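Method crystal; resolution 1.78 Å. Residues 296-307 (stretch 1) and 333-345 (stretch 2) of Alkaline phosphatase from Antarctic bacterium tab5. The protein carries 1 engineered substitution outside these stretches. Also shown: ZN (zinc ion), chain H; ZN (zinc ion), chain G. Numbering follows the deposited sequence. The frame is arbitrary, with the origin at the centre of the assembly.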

ATOM      1  N   VAL B 296      12.650   6.817  12.719  1.00 17.02           N
ATOM      2  CA  VAL B 296      13.009   6.046  11.540  1.00 14.72           C
ATOM      3  C   VAL B 296      11.874   6.115  10.536  1.00 17.64           C
ATOM      4  O   VAL B 296      10.736   5.767  10.852  1.00 17.91           O
ATOM      5  CB  VAL B 296      13.260   4.576  11.888  1.00 19.34           C
ATOM      6  CG1 VAL B 296      13.599   3.796  10.632  1.00 14.61           C
ATOM      7  CG2 VAL B 296      14.372   4.444  12.933  1.00 16.99           C
ATOM      8  N   ILE B 297      12.192   6.569   9.328  1.00 12.84           N
ATOM      9  CA  ILE B 297      11.221   6.662   8.249  1.00 14.00           C
ATOM     10  C   ILE B 297      11.661   5.762   7.107  1.00 13.79           C
ATOM     11  O   ILE B 297      12.817   5.803   6.688  1.00 18.00           O
ATOM     12  CB  ILE B 297      11.119   8.096   7.700  1.00 17.13           C
ATOM     13  CG1 ILE B 297      10.736   9.072   8.816  1.00 17.98           C
ATOM     14  CG2 ILE B 297      10.113   8.152   6.552  1.00 14.54           C
ATOM     15  CD1 ILE B 297      11.182  10.497   8.534  1.00 17.14           C
ATOM     16  N   VAL B 298      10.738   4.946   6.616  1.00 13.71           N
ATOM     17  CA  VAL B 298      11.013   4.050   5.492  1.00 16.66           C
ATOM     18  C   VAL B 298      10.015   4.320   4.377  1.00 17.13           C
ATOM     19  O   VAL B 298       8.796   4.304   4.602  1.00 18.03           O
ATOM     20  CB  VAL B 298      10.874   2.565   5.888  1.00 18.01           C
ATOM     21  CG1 VAL B 298      11.061   1.682   4.661  1.00 18.64           C
ATOM     22  CG2 VAL B 298      11.881   2.183   6.985  1.00 15.94           C
ATOM     23  N   THR B 299      10.513   4.563   3.172  1.00 16.26           N
ATOM     24  CA  THR B 299       9.610   4.753   2.041  1.00 18.77           C
ATOM     25  C   THR B 299      10.340   4.435   0.747  1.00 14.02           C
ATOM     26  O   THR B 299      11.495   4.019   0.780  1.00 16.13           O
ATOM     27  CB  THR B 299       9.024   6.185   2.002  1.00 23.27           C
ATOM     28  OG1 THR B 299       7.909   6.223   1.101  1.00 25.72           O
ATOM     29  CG2 THR B 299      10.068   7.198   1.548  1.00 21.28           C
ATOM     30  N   SER B 300       9.675   4.644  -0.382  1.00 12.25           N
ATOM     31  CA  SER B 300      10.291   4.452  -1.697  1.00 12.49           C
ATOM     32  C   SER B 300      10.053   5.702  -2.532  1.00 20.43           C
ATOM     33  O   SER B 300       9.198   6.524  -2.203  1.00 18.79           O
ATOM     34  CB  SER B 300       9.670   3.252  -2.422  1.00 13.94           C
ATOM     35  OG  SER B 300       9.549   2.131  -1.554  1.00 21.52           O
ATOM     36  N   ASP B 301      10.778   5.832  -3.634  1.00 16.82           N
ATOM     37  CA  ASP B 301      10.601   6.992  -4.498  1.00 13.69           C
ATOM     38  C   ASP B 301       9.491   6.767  -5.526  1.00 14.19           C
ATOM     39  O   ASP B 301       8.862   7.718  -5.967  1.00 17.63           O
ATOM     40  CB  ASP B 301      11.938   7.415  -5.154  1.00 16.27           C
ATOM     41  CG  ASP B 301      12.600   6.294  -5.954  1.00 18.85           C
ATOM     42  OD1 ASP B 301      12.252   5.111  -5.736  1.00 17.34           O
ATOM     43  OD2 ASP B 301      13.476   6.605  -6.806  1.00 15.42           O
ATOM     44  N   HIS B 302       9.246   5.498  -5.868  1.00 12.52           N
ATOM     45  CA  HIS B 302       8.240   5.085  -6.849  1.00 17.72           C
ATOM     46  C   HIS B 302       8.294   3.555  -6.942  1.00 15.91           C
ATOM     47  O   HIS B 302       9.132   2.925  -6.293  1.00 17.39           O
ATOM     48  CB  HIS B 302       8.573   5.667  -8.217  1.00 14.93           C
ATOM     49  CG  HIS B 302       9.945   5.291  -8.680  1.00 14.22           C
ATOM     50  ND1 HIS B 302      10.226   4.066  -9.242  1.00 15.20           N
ATOM     51  CD2 HIS B 302      11.121   5.949  -8.588  1.00 15.59           C
ATOM     52  CE1 HIS B 302      11.520   3.996  -9.508  1.00 17.70           C
ATOM     53  NE2 HIS B 302      12.084   5.128  -9.123  1.00 15.51           N
ATOM     54  N   GLU B 303       7.411   2.962  -7.748  1.00 12.22           N
ATOM     55  CA  GLU B 303       7.415   1.516  -7.981  1.00 12.35           C
ATOM     56  C   GLU B 303       8.078   1.266  -9.326  1.00 18.00           C
ATOM     57  O   GLU B 303       8.082   2.159 -10.185  1.00 17.08           O
ATOM     58  CB  GLU B 303       5.972   0.980  -8.029  1.00 10.78           C
ATOM     59  CG  GLU B 303       5.854  -0.548  -8.054  1.00 14.98           C
ATOM     60  CD  GLU B 303       5.863  -1.195  -9.458  1.00 25.42           C
ATOM     61  OE1 GLU B 303       5.804  -0.484 -10.496  1.00 26.56           O
ATOM     62  OE2 GLU B 303       5.932  -2.446  -9.510  1.00 25.05           O
ATOM     63  N   THR B 304       8.628   0.073  -9.546  1.00 15.95           N
ATOM     64  CA  THR B 304       9.099  -0.226 -10.903  1.00 20.58           C
ATOM     65  C   THR B 304       8.821  -1.648 -11.355  1.00 19.31           C
ATOM     66  O   THR B 304       8.946  -2.594 -10.579  1.00 22.55           O
ATOM     67  CB  THR B 304      10.589   0.109 -11.143  1.00 25.66           C
ATOM     68  OG1 THR B 304      11.385  -1.073 -11.068  1.00 41.23           O
ATOM     69  CG2 THR B 304      11.080   1.126 -10.175  1.00 13.20           C
ATOM     70  N   GLY B 305       8.411  -1.777 -12.612  1.00 18.42           N
ATOM     71  CA  GLY B 305       8.229  -3.079 -13.230  1.00 13.29           C
ATOM     72  C   GLY B 305       6.826  -3.662 -13.164  1.00 18.06           C
ATOM     73  O   GLY B 305       6.523  -4.626 -13.864  1.00 17.17           O
ATOM     74  N   GLY B 306       5.961  -3.086 -12.333  1.00 14.83           N
ATOM     75  CA  GLY B 306       4.640  -3.659 -12.140  1.00 16.40           C
ATOM     76  C   GLY B 306       4.761  -5.043 -11.522  1.00 17.24           C
ATOM     77  O   GLY B 306       3.994  -5.947 -11.843  1.00 19.90           O
ATOM     78  N   PHE B 307       5.749  -5.206 -10.647  1.00 16.39           N
ATOM     79  CA  PHE B 307       5.979  -6.465  -9.935  1.00 16.48           C
ATOM     80  C   PHE B 307       4.677  -6.944  -9.284  1.00 21.82           C
ATOM     81  O   PHE B 307       3.976  -6.175  -8.620  1.00 14.55           O
ATOM     82  CB  PHE B 307       7.089  -6.257  -8.890  1.00 21.29           C
ATOM     83  CG  PHE B 307       7.429  -7.481  -8.067  1.00 15.74           C
ATOM     84  CD1 PHE B 307       8.217  -8.510  -8.593  1.00 12.68           C
ATOM     85  CD2 PHE B 307       7.013  -7.573  -6.747  1.00 22.81           C
ATOM     86  CE1 PHE B 307       8.552  -9.614  -7.824  1.00 17.02           C
ATOM     87  CE2 PHE B 307       7.335  -8.680  -5.968  1.00 21.72           C
ATOM     88  CZ  PHE B 307       8.110  -9.703  -6.504  1.00 20.22           C
ATOM     89  N   SER B 333       4.918  -6.277 -15.676  1.00 26.78           N
ATOM     90  CA  SER B 333       4.154  -5.773 -16.811  1.00 25.11           C
ATOM     91  C   SER B 333       4.818  -4.603 -17.527  1.00 24.99           C
ATOM     92  O   SER B 333       4.317  -4.144 -18.546  1.00 27.15           O
ATOM     93  CB  SER B 333       2.746  -5.363 -16.369  1.00 18.71           C
ATOM     94  OG  SER B 333       2.789  -4.206 -15.555  1.00 22.97           O
ATOM     95  N   THR B 334       5.928  -4.103 -16.993  1.00 21.47           N
ATOM     96  CA  THR B 334       6.622  -2.991 -17.636  1.00 19.75           C
ATOM     97  C   THR B 334       8.118  -3.041 -17.327  1.00 19.68           C
ATOM     98  O   THR B 334       8.544  -3.647 -16.346  1.00 20.89           O
ATOM     99  CB  THR B 334       6.001  -1.605 -17.250  1.00 21.87           C
ATOM    100  OG1 THR B 334       6.757  -0.541 -17.844  1.00 21.05           O
ATOM    101  CG2 THR B 334       5.973  -1.413 -15.739  1.00 20.06           C
ATOM    102  N   GLY B 335       8.917  -2.424 -18.184  1.00 18.98           N
ATOM    103  CA  GLY B 335      10.334  -2.293 -17.912  1.00 20.93           C
ATOM    104  C   GLY B 335      10.671  -0.996 -17.196  1.00 22.79           C
ATOM    105  O   GLY B 335      11.833  -0.742 -16.880  1.00 21.23           O
ATOM    106  N   GLY B 336       9.657  -0.172 -16.933  1.00 17.84           N
ATOM    107  CA  GLY B 336       9.892   1.151 -16.374  1.00 16.42           C
ATOM    108  C   GLY B 336       9.201   1.395 -15.044  1.00 18.94           C
ATOM    109  O   GLY B 336       8.674   0.468 -14.432  1.00 20.62           O
ATOM    110  N   HIS B 337       9.212   2.646 -14.596  1.00 14.77           N
ATOM    111  CA  HIS B 337       8.541   3.026 -13.353  1.00 16.81           C
ATOM    112  C   HIS B 337       7.028   3.047 -13.487  1.00 15.23           C
ATOM    113  O   HIS B 337       6.497   3.031 -14.595  1.00 17.24           O
ATOM    114  CB  HIS B 337       9.003   4.409 -12.900  1.00 15.20           C
ATOM    115  CG  HIS B 337      10.477   4.504 -12.682  1.00 15.06           C
ATOM    116  ND1 HIS B 337      11.111   5.692 -12.391  1.00 16.27           N
ATOM    117  CD2 HIS B 337      11.443   3.560 -12.730  1.00 20.75           C
ATOM    118  CE1 HIS B 337      12.407   5.475 -12.256  1.00 23.33           C
ATOM    119  NE2 HIS B 337      12.632   4.188 -12.452  1.00 25.77           N
ATOM    120  N   SER B 338       6.331   3.099 -12.349  1.00 14.72           N
ATOM    121  CA  SER B 338       4.883   3.245 -12.373  1.00 12.47           C
ATOM    122  C   SER B 338       4.454   4.266 -11.323  1.00 17.44           C
ATOM    123  O   SER B 338       5.212   4.561 -10.399  1.00 16.35           O
ATOM    124  CB  SER B 338       4.186   1.902 -12.143  1.00 14.73           C
ATOM    125  OG  SER B 338       4.202   1.562 -10.771  1.00 20.89           O
ATOM    126  N   ALA B 339       3.238   4.788 -11.472  1.00 15.13           N
ATOM    127  CA  ALA B 339       2.776   5.919 -10.681  1.00 14.76           C
ATOM    128  C   ALA B 339       1.890   5.549  -9.483  1.00 19.14           C
ATOM    129  O   ALA B 339       1.174   6.407  -8.965  1.00 12.92           O
ATOM    130  CB  ALA B 339       2.059   6.938 -11.581  1.00 14.83           C
ATOM    131  N   THR B 340       1.937   4.301  -9.022  1.00 15.67           N
ATOM    132  CA  THR B 340       1.164   3.941  -7.821  1.00 12.97           C
ATOM    133  C   THR B 340       1.588   4.764  -6.612  1.00 14.43           C
ATOM    134  O   THR B 340       2.742   5.179  -6.503  1.00 16.14           O
ATOM    135  CB  THR B 340       1.305   2.448  -7.449  1.00 15.84           C
ATOM    136  OG1 THR B 340       0.589   2.193  -6.225  1.00 17.54           O
ATOM    137  CG2 THR B 340       2.769   2.093  -7.264  1.00 17.48           C
ATOM    138  N   LEU B 341       0.645   5.004  -5.704  1.00 13.80           N
ATOM    139  CA  LEU B 341       0.990   5.566  -4.410  1.00 12.20           C
ATOM    140  C   LEU B 341       1.928   4.587  -3.704  1.00 18.54           C
ATOM    141  O   LEU B 341       1.900   3.377  -3.960  1.00 13.76           O
ATOM    142  CB  LEU B 341      -0.260   5.784  -3.549  1.00 14.72           C
ATOM    143  CG  LEU B 341      -1.343   6.751  -4.037  1.00 23.17           C
ATOM    144  CD1 LEU B 341      -2.483   6.844  -3.009  1.00 28.23           C
ATOM    145  CD2 LEU B 341      -0.774   8.104  -4.284  1.00 26.45           C
ATOM    146  N   ILE B 342       2.750   5.119  -2.809  1.00 14.12           N
ATOM    147  CA  ILE B 342       3.810   4.357  -2.153  1.00 14.23           C
ATOM    148  C   ILE B 342       3.657   4.421  -0.632  1.00 13.47           C
ATOM    149  O   ILE B 342       3.457   5.490  -0.076  1.00 14.28           O
ATOM    150  CB  ILE B 342       5.184   4.958  -2.551  1.00 14.07           C
ATOM    151  CG1 ILE B 342       5.468   4.706  -4.044  1.00 15.79           C
ATOM    152  CG2 ILE B 342       6.303   4.468  -1.628  1.00 12.02           C
ATOM    153  CD1 ILE B 342       5.628   3.230  -4.408  1.00 18.11           C
ATOM    154  N   PRO B 343       3.777   3.274   0.047  1.00 13.03           N
ATOM    155  CA  PRO B 343       3.692   3.235   1.513  1.00 15.60           C
ATOM    156  C   PRO B 343       4.844   3.966   2.189  1.00 19.03           C
ATOM    157  O   PRO B 343       5.989   3.915   1.724  1.00 18.93           O
ATOM    158  CB  PRO B 343       3.781   1.736   1.848  1.00 16.93           C
ATOM    159  CG  PRO B 343       3.585   1.014   0.563  1.00 17.56           C
ATOM    160  CD  PRO B 343       3.995   1.943  -0.543  1.00 12.68           C
ATOM    161  N   VAL B 344       4.523   4.654   3.277  1.00 13.09           N
ATOM    162  CA  VAL B 344       5.506   5.265   4.151  1.00 14.43           C
ATOM    163  C   VAL B 344       5.340   4.618   5.513  1.00 16.38           C
ATOM    164  O   VAL B 344       4.214   4.479   6.003  1.00 17.23           O
ATOM    165  CB  VAL B 344       5.215   6.761   4.332  1.00  9.79           C
ATOM    166  CG1 VAL B 344       6.161   7.377   5.375  1.00 13.47           C
ATOM    167  CG2 VAL B 344       5.289   7.482   2.988  1.00 10.19           C
ATOM    168  N   PHE B 345       6.456   4.223   6.122  1.00 13.43           N
ATOM    169  CA  PHE B 345       6.449   3.638   7.457  1.00 14.46           C
ATOM    170  C   PHE B 345       7.269   4.530   8.382  1.00 15.98           C
ATOM    171  O   PHE B 345       8.344   4.999   8.003  1.00 17.23           O
ATOM    172  CB  PHE B 345       7.064   2.234   7.443  1.00 15.01           C
ATOM    173  CG  PHE B 345       6.416   1.282   6.470  1.00 16.17           C
ATOM    174  CD1 PHE B 345       5.374   0.450   6.873  1.00 16.51           C
ATOM    175  CD2 PHE B 345       6.860   1.198   5.161  1.00 16.07           C
ATOM    176  CE1 PHE B 345       4.772  -0.432   5.982  1.00 15.34           C
ATOM    177  CE2 PHE B 345       6.272   0.311   4.261  1.00 14.42           C
ATOM    178  CZ  PHE B 345       5.220  -0.513   4.678  1.00 11.80           C
TER
HETATM  179 ZN    ZN H1377      13.983   5.339  -8.291  1.00 19.01          ZN
HETATM  180 ZN    ZN G1376      14.507   3.204 -12.296  0.90 24.13          ZN
HETATM  181  O   HOH W   1       7.896   2.040   0.748  1.00 19.14           O
HETATM  182  O   HOH W   2       5.104   5.489  -7.800  1.00 17.33           O
HETATM  183  O   HOH W   3       1.857  -6.103 -13.458  1.00 25.19           O
HETATM  184  O   HOH W   4      16.563   4.271 -13.426  1.00 38.92           O

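The two stretches run antiparallel where strand 296-299 lies beside strand 342-345: their axes make an angle of 168° and approach to 4.7 Å. Val298 and Phe345 form the hydrogen-bonded pair of this ladder. Val298 N donates to Phe345 O and Phe345 N to Val298 O, both at 2.8 Å with N-H...O angles of 171° and 170°, so the two bonds are nearly linear. The same carbonyls also receive CA-H...O contacts, Ile297 CA to Phe345 O at 3.3 Å and Val344 CA to Val298 O at 3.5 Å. The side chains of the pair share a face of the sheet, with Val298 CB 4.1 Å from Phe345 CB.

At Thr299 a side chain takes up the polar pairing: OG1 donates to Pro343 O at 3.1 Å. Ser300 reaches the same carbonyl through water 1, which donates to Ser300 OG and to Pro343 O, each at 2.8 Å. Ser300 CB also packs 3.7 Å from Ile342 CG2.

Asp301 and His302 turn to metal binding. Asp301 OD2 at 2.0 Å and His302 NE2 at 2.1 Å ligate the chain H zinc, which accounts for their proximity without a hydrogen bond. The His302 ring stacks face-to-face on that of His337, with centroids 3.5 Å apart and planes at 21°; His337 NE2 binds the other zinc, in chain G, at 2.1 Å. The stack therefore brings together ligands of two different metal sites. His302 ND1 donates to Glu303 O at 3.0 Å, helping to orient its ring.

Glu303 opens a second ladder, its register shifted by two from the first. Its O accepts from Ser338 N at 2.9 Å (153°), while its carboxylate OE1 receives Ser338 OG at 2.6 Å, a short bond on the face these side chains share. OE1 also accepts from Gly306 N at 3.2 Å, so one oxygen ties the following turn to stretch 2. Thr304 pairs with His337 without backbone hydrogen bonds, at a CA-CA distance of 4.1 Å; on that face Thr304 CG2 lies 3.5 Å from His337 CD2.

Gly305 N donates to Gly336 O at 2.9 Å, and Gly305 O accepts from both Ser333 N at 2.9 Å and Thr334 N at 3.2 Å. Its phi/psi of 94/-13 would jam a CB against the preceding carbonyl. At Gly306 an ideal CB would clash with Ser333 OG at 2.4 Å; instead, water 3 bridges Gly306 O (2.7 Å) and Ser333 OG (3.0 Å). Phe307 points away and makes no contact.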